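Local coordinates for protein molybdopterin adenylyltransferase (Helicobacter pylori, PDB 4XCW) that probably adenylylates molybdopterin at the expense of ATP, giving the activated intermediate used in molybdenum cofactor biosynthesis, at residues B[36-40]-B[164-170]; B[44-48]-B[62-67]; B[118-122]-B[132-136]; B[125-130]-B[155-161]. All coordinates share one frame; numbering follows the deposited sequence.

Interaction 1 (B[36-40]-B[164-170]); sequences EYLLN and MQVNEKN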
loop_
_atom_site.group_PDB
_atom_site.type_symbol
_atom_site.label_atom_id
_atom_site.label_comp_id
_atom_site.label_asym_id
_atom_site.label_seq_id
_atom_site.Cartn_x
_atom_site.Cartn_y
_atom_site.Cartn_z
ATOM N N GLU B 36 -28.808 0.953 -9.227
ATOM C CA GLU B 36 -29.526 1.409 -8.041
ATOM C C GLU B 36 -28.859 2.627 -7.402
ATOM O O GLU B 36 -29.515 3.419 -6.723
ATOM C CB GLU B 36 -29.630 0.280 -7.013
ATOM C CG GLU B 36 -30.451 -0.915 -7.472
ATOM C CD GLU B 36 -30.354 -2.086 -6.511
ATOM O OE1 GLU B 36 -29.618 -1.967 -5.507
ATOM O OE2 GLU B 36 -31.011 -3.123 -6.758
ATOM N N TYR B 37 -27.557 2.766 -7.626
ATOM C CA TYR B 37 -26.766 3.831 -7.010
ATOM C C TYR B 37 -26.854 5.162 -7.751
ATOM O O TYR B 37 -26.682 6.224 -7.149
ATOM C CB TYR B 37 -25.297 3.415 -6.919
ATOM C CG TYR B 37 -24.978 2.444 -5.804
ATOM C CD1 TYR B 37 -25.982 1.894 -5.011
ATOM C CD2 TYR B 37 -23.660 2.080 -5.542
ATOM C CE1 TYR B 37 -25.677 1.004 -3.992
ATOM C CE2 TYR B 37 -23.349 1.197 -4.528
ATOM C CZ TYR B 37 -24.354 0.660 -3.758
ATOM O OH TYR B 37 -24.027 -0.222 -2.747
ATOM N N LEU B 38 -27.106 5.101 -9.055
ATOM C CA LEU B 38 -27.098 6.295 -9.898
ATOM C C LEU B 38 -28.470 6.637 -10.466
ATOM O O LEU B 38 -29.246 5.754 -10.832
ATOM C CB LEU B 38 -26.105 6.117 -11.048
ATOM C CG LEU B 38 -24.634 6.055 -10.646
ATOM C CD1 LEU B 38 -23.779 5.606 -11.814
ATOM C CD2 LEU B 38 -24.186 7.418 -10.146
ATOM N N LEU B 39 -28.754 7.933 -10.548
ATOM C CA LEU B 39 -29.996 8.420 -11.127
ATOM C C LEU B 39 -29.837 8.687 -12.621
ATOM O O LEU B 39 -30.824 8.747 -13.356
ATOM C CB LEU B 39 -30.454 9.690 -10.408
ATOM C CG LEU B 39 -30.746 9.525 -8.913
ATOM C CD1 LEU B 39 -30.971 10.874 -8.254
ATOM C CD2 LEU B 39 -31.955 8.628 -8.709
ATOM N N ASN B 40 -28.593 8.842 -13.063
ATOM C CA ASN B 40 -28.302 9.132 -14.466
ATOM C C ASN B 40 -28.811 8.053 -15.403
ATOM O O ASN B 40 -28.895 6.890 -15.016
ATOM C CB ASN B 40 -26.792 9.279 -14.689
ATOM C CG ASN B 40 -26.156 10.285 -13.760
ATOM O OD1 ASN B 40 -25.989 10.023 -12.572
ATOM N ND2 ASN B 40 -25.786 11.444 -14.301
ATOM N N MET B 164 -21.976 12.362 -12.069
ATOM C CA MET B 164 -22.847 11.370 -11.463
ATOM C C MET B 164 -23.810 11.993 -10.471
ATOM O O MET B 164 -23.410 12.790 -9.621
ATOM C CB MET B 164 -22.021 10.306 -10.752
ATOM C CG MET B 164 -21.304 9.357 -11.671
ATOM S SD MET B 164 -20.235 8.287 -10.703
ATOM C CE MET B 164 -19.662 7.180 -11.985
ATOM N N GLN B 165 -25.077 11.610 -10.577
ATOM C CA GLN B 165 -26.085 12.032 -9.621
ATOM C C GLN B 165 -26.578 10.822 -8.841
ATOM O O GLN B 165 -27.191 9.904 -9.386
ATOM C CB GLN B 165 -27.227 12.750 -10.327
ATOM C CG GLN B 165 -26.725 13.834 -11.256
ATOM C CD GLN B 165 -27.631 15.040 -11.302
ATOM O OE1 GLN B 165 -28.560 15.166 -10.504
ATOM N NE2 GLN B 165 -27.363 15.940 -12.237
ATOM N N VAL B 166 -26.280 10.839 -7.550
ATOM C CA VAL B 166 -26.476 9.697 -6.672
ATOM C C VAL B 166 -27.932 9.483 -6.270
ATOM O O VAL B 166 -28.655 10.438 -6.004
ATOM C CB VAL B 166 -25.621 9.880 -5.416
ATOM C CG1 VAL B 166 -25.736 8.689 -4.501
ATOM C CG2 VAL B 166 -24.184 10.095 -5.836
ATOM N N ASN B 167 -28.355 8.221 -6.255
ATOM C CA ASN B 167 -29.636 7.847 -5.674
ATOM C C ASN B 167 -29.443 7.694 -4.169
ATOM O O ASN B 167 -29.003 6.651 -3.688
ATOM C CB ASN B 167 -30.173 6.554 -6.297
ATOM C CG ASN B 167 -31.613 6.260 -5.896
ATOM O OD1 ASN B 167 -32.087 6.709 -4.853
ATOM N ND2 ASN B 167 -32.315 5.497 -6.729
ATOM N N GLU B 168 -29.767 8.749 -3.434
ATOM C CA GLU B 168 -29.439 8.826 -2.018
ATOM C C GLU B 168 -30.310 7.895 -1.178
ATOM O O GLU B 168 -30.029 7.654 -0.005
ATOM C CB GLU B 168 -29.562 10.276 -1.549
ATOM C CG GLU B 168 -28.670 11.202 -2.366
ATOM C CD GLU B 168 -28.668 12.629 -1.874
ATOM O OE1 GLU B 168 -29.472 12.956 -0.980
ATOM O OE2 GLU B 168 -27.856 13.426 -2.389
ATOM N N LYS B 169 -31.358 7.363 -1.794
ATOM C CA LYS B 169 -32.154 6.313 -1.178
ATOM C C LYS B 169 -31.316 5.046 -0.985
ATOM O O LYS B 169 -31.595 4.229 -0.109
ATOM C CB LYS B 169 -33.388 6.013 -2.032
ATOM C CG LYS B 169 -34.341 5.013 -1.416
ATOM C CD LYS B 169 -34.846 5.520 -0.083
ATOM C CE LYS B 169 -35.652 4.462 0.639
ATOM N NZ LYS B 169 -36.890 4.078 -0.093
ATOM N N ASN B 170 -30.280 4.892 -1.801
ATOM C CA ASN B 170 -29.516 3.651 -1.815
ATOM C C ASN B 170 -28.059 3.778 -1.379
ATOM O O ASN B 170 -27.461 2.805 -0.920
ATOM C CB ASN B 170 -29.572 3.035 -3.213
ATOM C CG ASN B 170 -30.966 2.571 -3.583
ATOM O OD1 ASN B 170 -31.743 2.162 -2.720
ATOM N ND2 ASN B 170 -31.291 2.629 -4.871
HETATM O O HOH W 1 -31.395 4.414 -9.610
#

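Interaction 2 (B[44-48]-B[62-67]); sequences FHYEI and KMCDEY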
loop_
_atom_site.group_PDB
_atom_site.type_symbol
_atom_site.label_atom_id
_atom_site.label_comp_id
_atom_site.label_asym_id
_atom_site.label_seq_id
_atom_site.Cartn_x
_atom_site.Cartn_y
_atom_site.Cartn_z
ATOM N N PHE B 44 -24.068 0.681 -20.322
ATOM C CA PHE B 44 -23.068 -0.282 -19.900
ATOM C C PHE B 44 -22.331 -0.899 -21.080
ATOM O O PHE B 44 -22.942 -1.303 -22.070
ATOM C CB PHE B 44 -23.714 -1.381 -19.056
ATOM C CG PHE B 44 -24.119 -0.929 -17.680
ATOM C CD1 PHE B 44 -23.179 -0.832 -16.669
ATOM C CD2 PHE B 44 -25.437 -0.613 -17.396
ATOM C CE1 PHE B 44 -23.547 -0.421 -15.400
ATOM C CE2 PHE B 44 -25.807 -0.204 -16.128
ATOM C CZ PHE B 44 -24.860 -0.108 -15.131
ATOM N N HIS B 45 -21.009 -0.969 -20.962
ATOM C CA HIS B 45 -20.173 -1.573 -21.989
ATOM C C HIS B 45 -19.518 -2.822 -21.428
ATOM O O HIS B 45 -18.490 -2.740 -20.760
ATOM C CB HIS B 45 -19.114 -0.582 -22.471
ATOM C CG HIS B 45 -19.690 0.684 -23.021
ATOM N ND1 HIS B 45 -20.079 0.815 -24.337
ATOM C CD2 HIS B 45 -19.958 1.872 -22.430
ATOM C CE1 HIS B 45 -20.554 2.031 -24.534
ATOM N NE2 HIS B 45 -20.492 2.693 -23.393
ATOM N N TYR B 46 -20.124 -3.971 -21.703
ATOM C CA TYR B 46 -19.711 -5.225 -21.085
ATOM C C TYR B 46 -18.917 -6.091 -22.052
ATOM O O TYR B 46 -19.288 -6.235 -23.214
ATOM C CB TYR B 46 -20.937 -5.989 -20.582
ATOM C CG TYR B 46 -20.649 -7.388 -20.078
ATOM C CD1 TYR B 46 -20.004 -7.591 -18.863
ATOM C CD2 TYR B 46 -21.037 -8.506 -20.808
ATOM C CE1 TYR B 46 -19.749 -8.868 -18.392
ATOM C CE2 TYR B 46 -20.787 -9.788 -20.344
ATOM C CZ TYR B 46 -20.140 -9.960 -19.135
ATOM O OH TYR B 46 -19.887 -11.228 -18.664
ATOM N N GLU B 47 -17.821 -6.662 -21.563
ATOM C CA GLU B 47 -16.993 -7.555 -22.363
ATOM C C GLU B 47 -16.417 -8.665 -21.503
ATOM O O GLU B 47 -15.999 -8.425 -20.372
ATOM C CB GLU B 47 -15.850 -6.791 -23.035
ATOM C CG GLU B 47 -16.257 -5.975 -24.239
ATOM C CD GLU B 47 -15.063 -5.472 -25.026
ATOM O OE1 GLU B 47 -15.278 -4.811 -26.064
ATOM O OE2 GLU B 47 -13.916 -5.741 -24.611
ATOM N N ILE B 48 -16.406 -9.874 -22.048
ATOM C CA ILE B 48 -15.715 -10.993 -21.430
ATOM C C ILE B 48 -14.376 -11.161 -22.129
ATOM O O ILE B 48 -14.323 -11.305 -23.347
ATOM C CB ILE B 48 -16.520 -12.303 -21.530
ATOM C CG1 ILE B 48 -17.949 -12.092 -21.032
ATOM C CG2 ILE B 48 -15.834 -13.417 -20.747
ATOM C CD1 ILE B 48 -18.790 -13.358 -21.030
ATOM N N LYS B 62 -9.956 0.416 -24.681
ATOM C CA LYS B 62 -11.094 0.659 -25.565
ATOM C C LYS B 62 -12.262 1.254 -24.778
ATOM O O LYS B 62 -12.923 2.183 -25.241
ATOM C CB LYS B 62 -11.515 -0.636 -26.273
ATOM C CG LYS B 62 -12.743 -0.505 -27.168
ATOM C CD LYS B 62 -12.929 -1.743 -28.041
ATOM C CE LYS B 62 -12.952 -3.018 -27.210
ATOM N NZ LYS B 62 -13.166 -4.241 -28.039
ATOM N N MET B 63 -12.507 0.730 -23.581
ATOM C CA MET B 63 -13.616 1.225 -22.767
ATOM C C MET B 63 -13.397 2.681 -22.354
ATOM O O MET B 63 -14.321 3.498 -22.419
ATOM C CB MET B 63 -13.818 0.343 -21.534
ATOM C CG MET B 63 -14.381 -1.046 -21.851
ATOM S SD MET B 63 -14.466 -2.105 -20.379
ATOM C CE MET B 63 -15.213 -3.589 -21.054
ATOM N N CYS B 64 -12.170 3.008 -21.950
ATOM C CA CYS B 64 -11.835 4.381 -21.576
ATOM C C CYS B 64 -11.797 5.319 -22.781
ATOM O O CYS B 64 -12.445 6.374 -22.782
ATOM C CB CYS B 64 -10.483 4.432 -20.860
ATOM S SG CYS B 64 -10.430 3.555 -19.301
ATOM N N ASP B 65 -11.033 4.933 -23.803
ATOM C CA ASP B 65 -10.733 5.830 -24.917
ATOM C C ASP B 65 -11.833 5.901 -25.976
ATOM O O ASP B 65 -12.196 6.992 -26.423
ATOM C CB ASP B 65 -9.423 5.420 -25.597
ATOM C CG ASP B 65 -8.212 5.549 -24.683
ATOM O OD1 ASP B 65 -8.386 5.785 -23.468
ATOM O OD2 ASP B 65 -7.080 5.402 -25.193
ATOM N N GLU B 66 -12.347 4.750 -26.397
ATOM C CA GLU B 66 -13.335 4.728 -27.471
ATOM C C GLU B 66 -14.761 4.878 -26.953
ATOM O O GLU B 66 -15.540 5.661 -27.499
ATOM C CB GLU B 66 -13.216 3.441 -28.290
ATOM C CG GLU B 66 -11.936 3.330 -29.092
ATOM C CD GLU B 66 -11.948 2.144 -30.038
ATOM O OE1 GLU B 66 -13.041 1.775 -30.520
ATOM O OE2 GLU B 66 -10.863 1.582 -30.297
ATOM N N TYR B 67 -15.101 4.126 -25.910
ATOM C CA TYR B 67 -16.452 4.160 -25.350
ATOM C C TYR B 67 -16.643 5.321 -24.377
ATOM O O TYR B 67 -17.765 5.585 -23.939
ATOM C CB TYR B 67 -16.781 2.842 -24.637
ATOM C CG TYR B 67 -16.728 1.606 -25.512
ATOM C CD1 TYR B 67 -16.864 1.691 -26.893
ATOM C CD2 TYR B 67 -16.551 0.345 -24.949
ATOM C CE1 TYR B 67 -16.816 0.556 -27.688
ATOM C CE2 TYR B 67 -16.504 -0.792 -25.739
ATOM C CZ TYR B 67 -16.632 -0.681 -27.101
ATOM O OH TYR B 67 -16.582 -1.818 -27.877
HETATM O O HOH W 2 -11.096 -5.574 -26.531
#

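Interaction 3 (B[118-122]-B[132-136]); sequences LSRQS and INLPG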
loop_
_atom_site.group_PDB
_atom_site.type_symbol
_atom_site.label_atom_id
_atom_site.label_comp_id
_atom_site.label_asym_id
_atom_site.label_seq_id
_atom_site.Cartn_x
_atom_site.Cartn_y
_atom_site.Cartn_z
ATOM N N LEU B 118 -4.754 -11.399 0.504
ATOM C CA LEU B 118 -4.192 -11.964 -0.724
ATOM C C LEU B 118 -4.613 -11.212 -1.979
ATOM O O LEU B 118 -4.061 -11.439 -3.064
ATOM C CB LEU B 118 -4.607 -13.426 -0.873
ATOM C CG LEU B 118 -4.200 -14.378 0.240
ATOM C CD1 LEU B 118 -4.512 -15.827 -0.160
ATOM C CD2 LEU B 118 -2.728 -14.195 0.634
ATOM N N SER B 119 -5.595 -10.328 -1.844
ATOM C CA SER B 119 -6.145 -9.632 -3.004
ATOM C C SER B 119 -5.239 -8.518 -3.512
ATOM O O SER B 119 -4.717 -7.720 -2.729
ATOM C CB SER B 119 -7.520 -9.059 -2.678
ATOM O OG SER B 119 -8.033 -8.337 -3.781
ATOM N N ARG B 120 -5.070 -8.464 -4.833
ATOM C CA ARG B 120 -4.306 -7.403 -5.465
ATOM C C ARG B 120 -5.206 -6.412 -6.205
ATOM O O ARG B 120 -4.715 -5.649 -7.034
ATOM C CB ARG B 120 -3.278 -7.995 -6.436
ATOM C CG ARG B 120 -2.114 -8.687 -5.731
ATOM C CD ARG B 120 -1.331 -9.599 -6.675
ATOM N NE ARG B 120 -1.163 -9.021 -8.007
ATOM C CZ ARG B 120 -0.259 -8.101 -8.321
ATOM N NH1 ARG B 120 0.567 -7.629 -7.401
ATOM N NH2 ARG B 120 -0.187 -7.641 -9.563
ATOM N N GLN B 121 -6.506 -6.425 -5.906
ATOM C CA GLN B 121 -7.446 -5.465 -6.504
ATOM C C GLN B 121 -6.955 -4.055 -6.285
ATOM O O GLN B 121 -6.573 -3.697 -5.175
ATOM C CB GLN B 121 -8.850 -5.595 -5.912
ATOM C CG GLN B 121 -9.608 -6.840 -6.320
ATOM C CD GLN B 121 -10.799 -7.103 -5.421
ATOM O OE1 GLN B 121 -11.013 -8.235 -4.982
ATOM N NE2 GLN B 121 -11.586 -6.062 -5.144
ATOM N N SER B 122 -6.980 -3.251 -7.341
ATOM C CA SER B 122 -6.495 -1.880 -7.262
ATOM C C SER B 122 -7.425 -0.927 -7.996
ATOM O O SER B 122 -8.476 -1.328 -8.496
ATOM C CB SER B 122 -5.087 -1.783 -7.845
ATOM O OG SER B 122 -5.076 -2.237 -9.188
ATOM N N ILE B 132 -11.530 0.489 -11.536
ATOM C CA ILE B 132 -11.456 -0.217 -10.257
ATOM C C ILE B 132 -11.601 -1.709 -10.480
ATOM O O ILE B 132 -12.510 -2.133 -11.192
ATOM C CB ILE B 132 -12.560 0.229 -9.295
ATOM C CG1 ILE B 132 -12.620 1.753 -9.208
ATOM C CG2 ILE B 132 -12.350 -0.386 -7.912
ATOM C CD1 ILE B 132 -13.770 2.245 -8.363
ATOM N N ASN B 133 -10.727 -2.501 -9.859
ATOM C CA ASN B 133 -10.864 -3.960 -9.853
ATOM C C ASN B 133 -11.804 -4.417 -8.739
ATOM O O ASN B 133 -11.549 -4.125 -7.580
ATOM C CB ASN B 133 -9.515 -4.649 -9.649
ATOM C CG ASN B 133 -8.422 -4.103 -10.546
ATOM O OD1 ASN B 133 -7.291 -3.907 -10.099
ATOM N ND2 ASN B 133 -8.739 -3.888 -11.820
ATOM N N LEU B 134 -12.864 -5.144 -9.086
ATOM C CA LEU B 134 -13.842 -5.619 -8.103
ATOM C C LEU B 134 -13.637 -7.112 -7.832
ATOM O O LEU B 134 -12.870 -7.752 -8.542
ATOM C CB LEU B 134 -15.266 -5.363 -8.605
ATOM C CG LEU B 134 -15.651 -3.915 -8.879
ATOM C CD1 LEU B 134 -17.114 -3.849 -9.318
ATOM C CD2 LEU B 134 -15.386 -3.054 -7.644
ATOM N N PRO B 135 -14.314 -7.676 -6.804
ATOM C CA PRO B 135 -14.164 -9.115 -6.569
ATOM C C PRO B 135 -14.881 -9.946 -7.623
ATOM O O PRO B 135 -15.399 -9.395 -8.596
ATOM C CB PRO B 135 -14.817 -9.328 -5.188
ATOM C CG PRO B 135 -14.887 -7.970 -4.575
ATOM C CD PRO B 135 -15.077 -7.032 -5.722
ATOM N N GLY B 136 -14.917 -11.260 -7.414
ATOM C CA GLY B 136 -15.524 -12.171 -8.366
ATOM C C GLY B 136 -16.946 -12.597 -8.035
ATOM O O GLY B 136 -17.739 -12.883 -8.932
#

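Interaction 4 (B[125-130]-B[155-161]); sequences IRNKSL and CVDLILG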
loop_
_atom_site.group_PDB
_atom_site.type_symbol
_atom_site.label_atom_id
_atom_site.label_comp_id
_atom_site.label_asym_id
_atom_site.label_seq_id
_atom_site.Cartn_x
_atom_site.Cartn_y
_atom_site.Cartn_z
ATOM N N ILE B 125 -6.356 5.931 -12.482
ATOM C CA ILE B 125 -6.928 6.872 -13.426
ATOM C C ILE B 125 -6.297 6.725 -14.802
ATOM O O ILE B 125 -5.081 6.689 -14.921
ATOM C CB ILE B 125 -6.727 8.321 -12.954
ATOM C CG1 ILE B 125 -7.295 8.511 -11.551
ATOM C CG2 ILE B 125 -7.331 9.300 -13.964
ATOM C CD1 ILE B 125 -8.778 8.179 -11.444
ATOM N N ARG B 126 -7.132 6.608 -15.831
ATOM C CA ARG B 126 -6.688 6.780 -17.210
ATOM C C ARG B 126 -7.480 7.919 -17.824
ATOM O O ARG B 126 -8.668 7.769 -18.113
ATOM C CB ARG B 126 -6.877 5.508 -18.043
ATOM C CG ARG B 126 -6.444 5.702 -19.494
ATOM C CD ARG B 126 -6.665 4.460 -20.360
ATOM N NE ARG B 126 -6.301 4.737 -21.747
ATOM C CZ ARG B 126 -5.088 4.542 -22.245
ATOM N NH1 ARG B 126 -4.128 4.042 -21.475
ATOM N NH2 ARG B 126 -4.838 4.833 -23.513
ATOM N N ASN B 127 -6.811 9.052 -18.015
ATOM C CA ASN B 127 -7.431 10.262 -18.549
ATOM C C ASN B 127 -8.665 10.659 -17.743
ATOM O O ASN B 127 -8.540 11.043 -16.583
ATOM C CB ASN B 127 -7.769 10.072 -20.029
ATOM C CG ASN B 127 -6.531 9.847 -20.871
ATOM O OD1 ASN B 127 -5.487 10.454 -20.624
ATOM N ND2 ASN B 127 -6.632 8.965 -21.859
ATOM N N LYS B 128 -9.846 10.571 -18.347
ATOM C CA LYS B 128 -11.068 10.984 -17.661
ATOM C C LYS B 128 -11.843 9.767 -17.149
ATOM O O LYS B 128 -13.054 9.836 -16.919
ATOM C CB LYS B 128 -11.934 11.832 -18.595
ATOM C CG LYS B 128 -11.194 13.059 -19.127
ATOM C CD LYS B 128 -12.071 13.977 -19.971
ATOM C CE LYS B 128 -11.277 15.197 -20.420
ATOM N NZ LYS B 128 -12.123 16.209 -21.101
ATOM N N SER B 129 -11.131 8.655 -16.968
ATOM C CA SER B 129 -11.747 7.401 -16.532
ATOM C C SER B 129 -11.168 6.872 -15.227
ATOM O O SER B 129 -9.950 6.842 -15.041
ATOM C CB SER B 129 -11.585 6.322 -17.606
ATOM O OG SER B 129 -12.138 6.731 -18.846
ATOM N N LEU B 130 -12.049 6.439 -14.330
ATOM C CA LEU B 130 -11.632 5.729 -13.132
ATOM C C LEU B 130 -11.805 4.228 -13.345
ATOM O O LEU B 130 -12.891 3.767 -13.683
ATOM C CB LEU B 130 -12.440 6.182 -11.912
ATOM C CG LEU B 130 -12.265 5.366 -10.620
ATOM C CD1 LEU B 130 -10.841 5.401 -10.087
ATOM C CD2 LEU B 130 -13.232 5.845 -9.549
ATOM N N CYS B 155 -14.460 11.606 -7.333
ATOM C CA CYS B 155 -13.268 11.221 -8.093
ATOM C C CYS B 155 -13.475 11.461 -9.583
ATOM O O CYS B 155 -12.592 11.975 -10.269
ATOM C CB CYS B 155 -12.911 9.749 -7.866
ATOM S SG CYS B 155 -11.289 9.282 -8.565
ATOM N N VAL B 156 -14.645 11.077 -10.080
ATOM C CA VAL B 156 -14.959 11.240 -11.496
ATOM C C VAL B 156 -15.053 12.740 -11.837
ATOM O O VAL B 156 -14.614 13.161 -12.912
ATOM C CB VAL B 156 -16.258 10.482 -11.867
ATOM C CG1 VAL B 156 -16.739 10.841 -13.278
ATOM C CG2 VAL B 156 -16.028 8.980 -11.753
ATOM N N ASP B 157 -15.578 13.546 -10.912
ATOM C CA ASP B 157 -15.574 15.010 -11.083
ATOM C C ASP B 157 -14.156 15.547 -11.268
ATOM O O ASP B 157 -13.896 16.350 -12.167
ATOM C CB ASP B 157 -16.186 15.739 -9.883
ATOM C CG ASP B 157 -17.658 15.461 -9.697
ATOM O OD1 ASP B 157 -18.301 14.917 -10.619
ATOM O OD2 ASP B 157 -18.169 15.807 -8.608
ATOM N N LEU B 158 -13.247 15.116 -10.396
ATOM C CA LEU B 158 -11.891 15.656 -10.377
ATOM C C LEU B 158 -11.085 15.318 -11.625
ATOM O O LEU B 158 -10.193 16.073 -12.000
ATOM C CB LEU B 158 -11.131 15.159 -9.147
ATOM C CG LEU B 158 -11.619 15.665 -7.792
ATOM C CD1 LEU B 158 -10.851 14.993 -6.657
ATOM C CD2 LEU B 158 -11.480 17.172 -7.720
ATOM N N ILE B 159 -11.384 14.178 -12.244
ATOM C CA ILE B 159 -10.691 13.764 -13.467
ATOM C C ILE B 159 -11.446 14.226 -14.718
ATOM O O ILE B 159 -11.088 13.878 -15.845
ATOM C CB ILE B 159 -10.489 12.228 -13.510
ATOM C CG1 ILE B 159 -11.809 11.499 -13.746
ATOM C CG2 ILE B 159 -9.813 11.740 -12.240
ATOM C CD1 ILE B 159 -11.691 9.964 -13.608
ATOM N N LEU B 160 -12.489 15.022 -14.492
ATOM C CA LEU B 160 -13.263 15.690 -15.543
ATOM C C LEU B 160 -14.157 14.741 -16.340
ATOM O O LEU B 160 -14.471 15.008 -17.501
ATOM C CB LEU B 160 -12.330 16.462 -16.501
ATOM C CG LEU B 160 -11.298 17.371 -15.831
ATOM C CD1 LEU B 160 -10.498 18.179 -16.864
ATOM C CD2 LEU B 160 -11.974 18.296 -14.824
ATOM N N GLY B 161 -14.585 13.650 -15.707
ATOM C CA GLY B 161 -15.624 12.800 -16.261
ATOM C C GLY B 161 -17.000 13.427 -16.093
ATOM O O GLY B 161 -17.127 14.535 -15.561
HETATM O O HOH W 3 -14.135 16.832 -19.516
#

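Interaction 1 (B[36-40]-B[164-170])
The side chains of Asn-40 and Asn-170 extend, at either end, the single backbone bridge between Leu-38 and Val-166, which are paired without a true sheet. Around this antiparallel, non-hydrogen-bonded pair, Asn-167 N donates to Tyr-37 O over 2.8 Å, and Leu-39 N donates to Gln-165 O over the same 2.8 Å. At one end Asn-40 takes over: OD1 accepts Gln-165 N at 2.7 Å, in the carbonyl plane and on a lone pair. Its CG sits anti to its own carbonyl carbon (chi1 -54°), which carries the amide across to the 164-170 segment. The ND2 of that amide donates to Gln-4 O and Tyr-163 O, which fixes its flip. At the other end Asn-170 ND2 reaches Glu-36 O at 2.7 Å in a nearly straight bond (175°). The acceptor lies in the Asn-170 amide plane, whereas the donor stands 36° above the carbonyl plane of Glu-36. Apolar atoms fill in alongside: Leu-38 CD2 meets Met-164 CB at 3.7 Å, and Leu-39 CD2 lies 3.6 Å from Asn-167 CB. Asn-167 also closes an Asx turn, its OD1 accepting Lys-169 N. The Glu-36 and Tyr-37 carbonyls belong to the last turn of helix 25-37, so these donors would satisfy, and probably partly offset, the negative pole of that helix end while fastening the C-terminal tail to it.

Interaction 2 (B[44-48]-B[62-67])
Glu-47 crosses from strand 42-49 to helix 53-66, and each part of its side chain has a partner. Glu-47 CB lies 3.8 Å from Met-63 CE, and CG runs past the same methyl, the two side chains sliding past in opposite directions. With the chain extended beyond CG (chi2 -168°), the carboxylate arrives beside Lys-62, where Glu-47 OE1 uses its syn lone pair to accept Lys-62 NZ at 2.9 Å in a salt bridge. OE1 also lies near the plane of the Tyr-67 ring, at its edge. OE2 is hydrogen-bonded to Ser-59 OG, and a water on Lys-62 NZ bonds it weakly.

Nearer the start of the strand, the imidazole of His-45 faces Tyr-67. Tyr-67 CB stands over the imidazole centre, 3.8 Å from the centroid, in a CH-pi contact. The two ring planes are 16° apart but slid so far that they barely overlap, their centroids separated by 4.6 Å. Lys-62 CG packs on the other side of the phenol. His-45 NE2 is hydrogen-bonded to His-7 ND1. The Met-63 methyl reaches the strand backbone, with CE 3.4 Å from His-45 O. The segment axes approach to 10.4 Å, as a helix laid on a sheet does, within a beta-alpha-beta crossover that passes over strand 6-13. Its chemistry is graded: apolar and aromatic packing beneath, and at the margin an ion pair that probably stabilises both charges.

Interaction 3 (B[118-122]-B[132-136])
The carboxamides of Gln-121 and Asn-133 stand 77° apart, so the two amides do not stack. Asn-133 OD1 accepts Ser-122 N at 2.9 Å, the donor tilted 25° from the carbonyl plane. In one of its two conformers Ser-122 OG comes to the same OD1 from the same face, so that bond is doubtful. At the nitrogen end of the amide, ND2 is hydrogen-bonded to Thr-74 OG1 and Thr-90 OG1. The Gln-121 amide lies against the Leu-134 to Pro-135 link: NE2 is 3.5 Å from Leu-134 C, and OE1 is 3.6 Å from Pro-135 CA. Gln-121 NE2 also donates to Asn-133 O over 3.1 Å, a bent bond (136°) from above the carbonyl plane. By contrast, Asn-133 N to Ser-122 O is straight at 2.9 Å. Asn-133 OD1 thus takes the Ser-122 N that its backbone O would accept in a regular antiparallel hydrogen-bonded pair, and that O receives Gln-121 NE2 instead, just ahead of strand 123-126. Arg-120 turns away to Glu-88 and to Met-97 O of the second subunit. Strand 129-134 runs between strands 71-75 and 123-126; Ile-132 packs on helix 99-110, while Leu-134 and Pro-135 lie on helix 138-148.

Interaction 4 (B[125-130]-B[155-161])
Lys-128 and Ile-159 bring a beta turn and a helix end together, with CA atoms 5.0 Å apart: a type II' turn from Arg-126 to Ser-129, and the Schellman motif with Leu-160 at C-prime that ends helix 152-158. Two bonds define that motif, Gly-161 N to Val-156 O at 2.8 Å and Leu-160 N to Asp-157 O. The direct backbone link is a CA-H...O contact, Lys-128 CA to Ile-159 O at 3.4 Å. Ile-159 carries the packing. Its CG1 lies between its own backbone N and carbonyl carbon (chi1 71°), and this sends Ile-159 CD1 onto the strand backbone, 3.5 Å from Ser-129 C. Ile-159 CG2 meets Ile-125 CD1 tip to tip at 3.8 Å. One turn back in the helix, Cys-155 SG touches Ile-125 CD1 at 4.0 Å and Leu-130 CD2 at 4.1 Å. Pro-80 of the third subunit packs on Ile-125 and Ile-159, and Leu-118 of that subunit on Cys-155. Lys-128 runs extended along the helix end, and a water accepts from its NZ at 2.6 Å and donates to Leu-160 O. The contact thus divides between an apolar cluster facing the neighbouring subunit and a lysine at the rim, whose charge the water probably passes on to Leu-160 O.

Interactions 2, 3 and 4 reach one mixed sheet, and interaction 1 closes the long chain loop within which all three are nested. Interactions 3 and 4 share strand 129-134, from its start to its last residues, with centres about 19 Å apart. Interactions 2 and 4 touch directly: Asp-65 OD2 and Arg-126 NH2 form a salt bridge of 2.9 Å, and Cys-64 SG packs on Ser-129 CB. Interaction 1 meets interaction 4 through Met-164 CE and Val-156 CG2, 4.1 Å apart. It lies on the opposite side of the chain's centre from interaction 3. Leu-118 packs on Cys-155 of the second subunit and Cys-155 on Leu-118 of the third, so interactions 3 and 4 both border subunit interfaces.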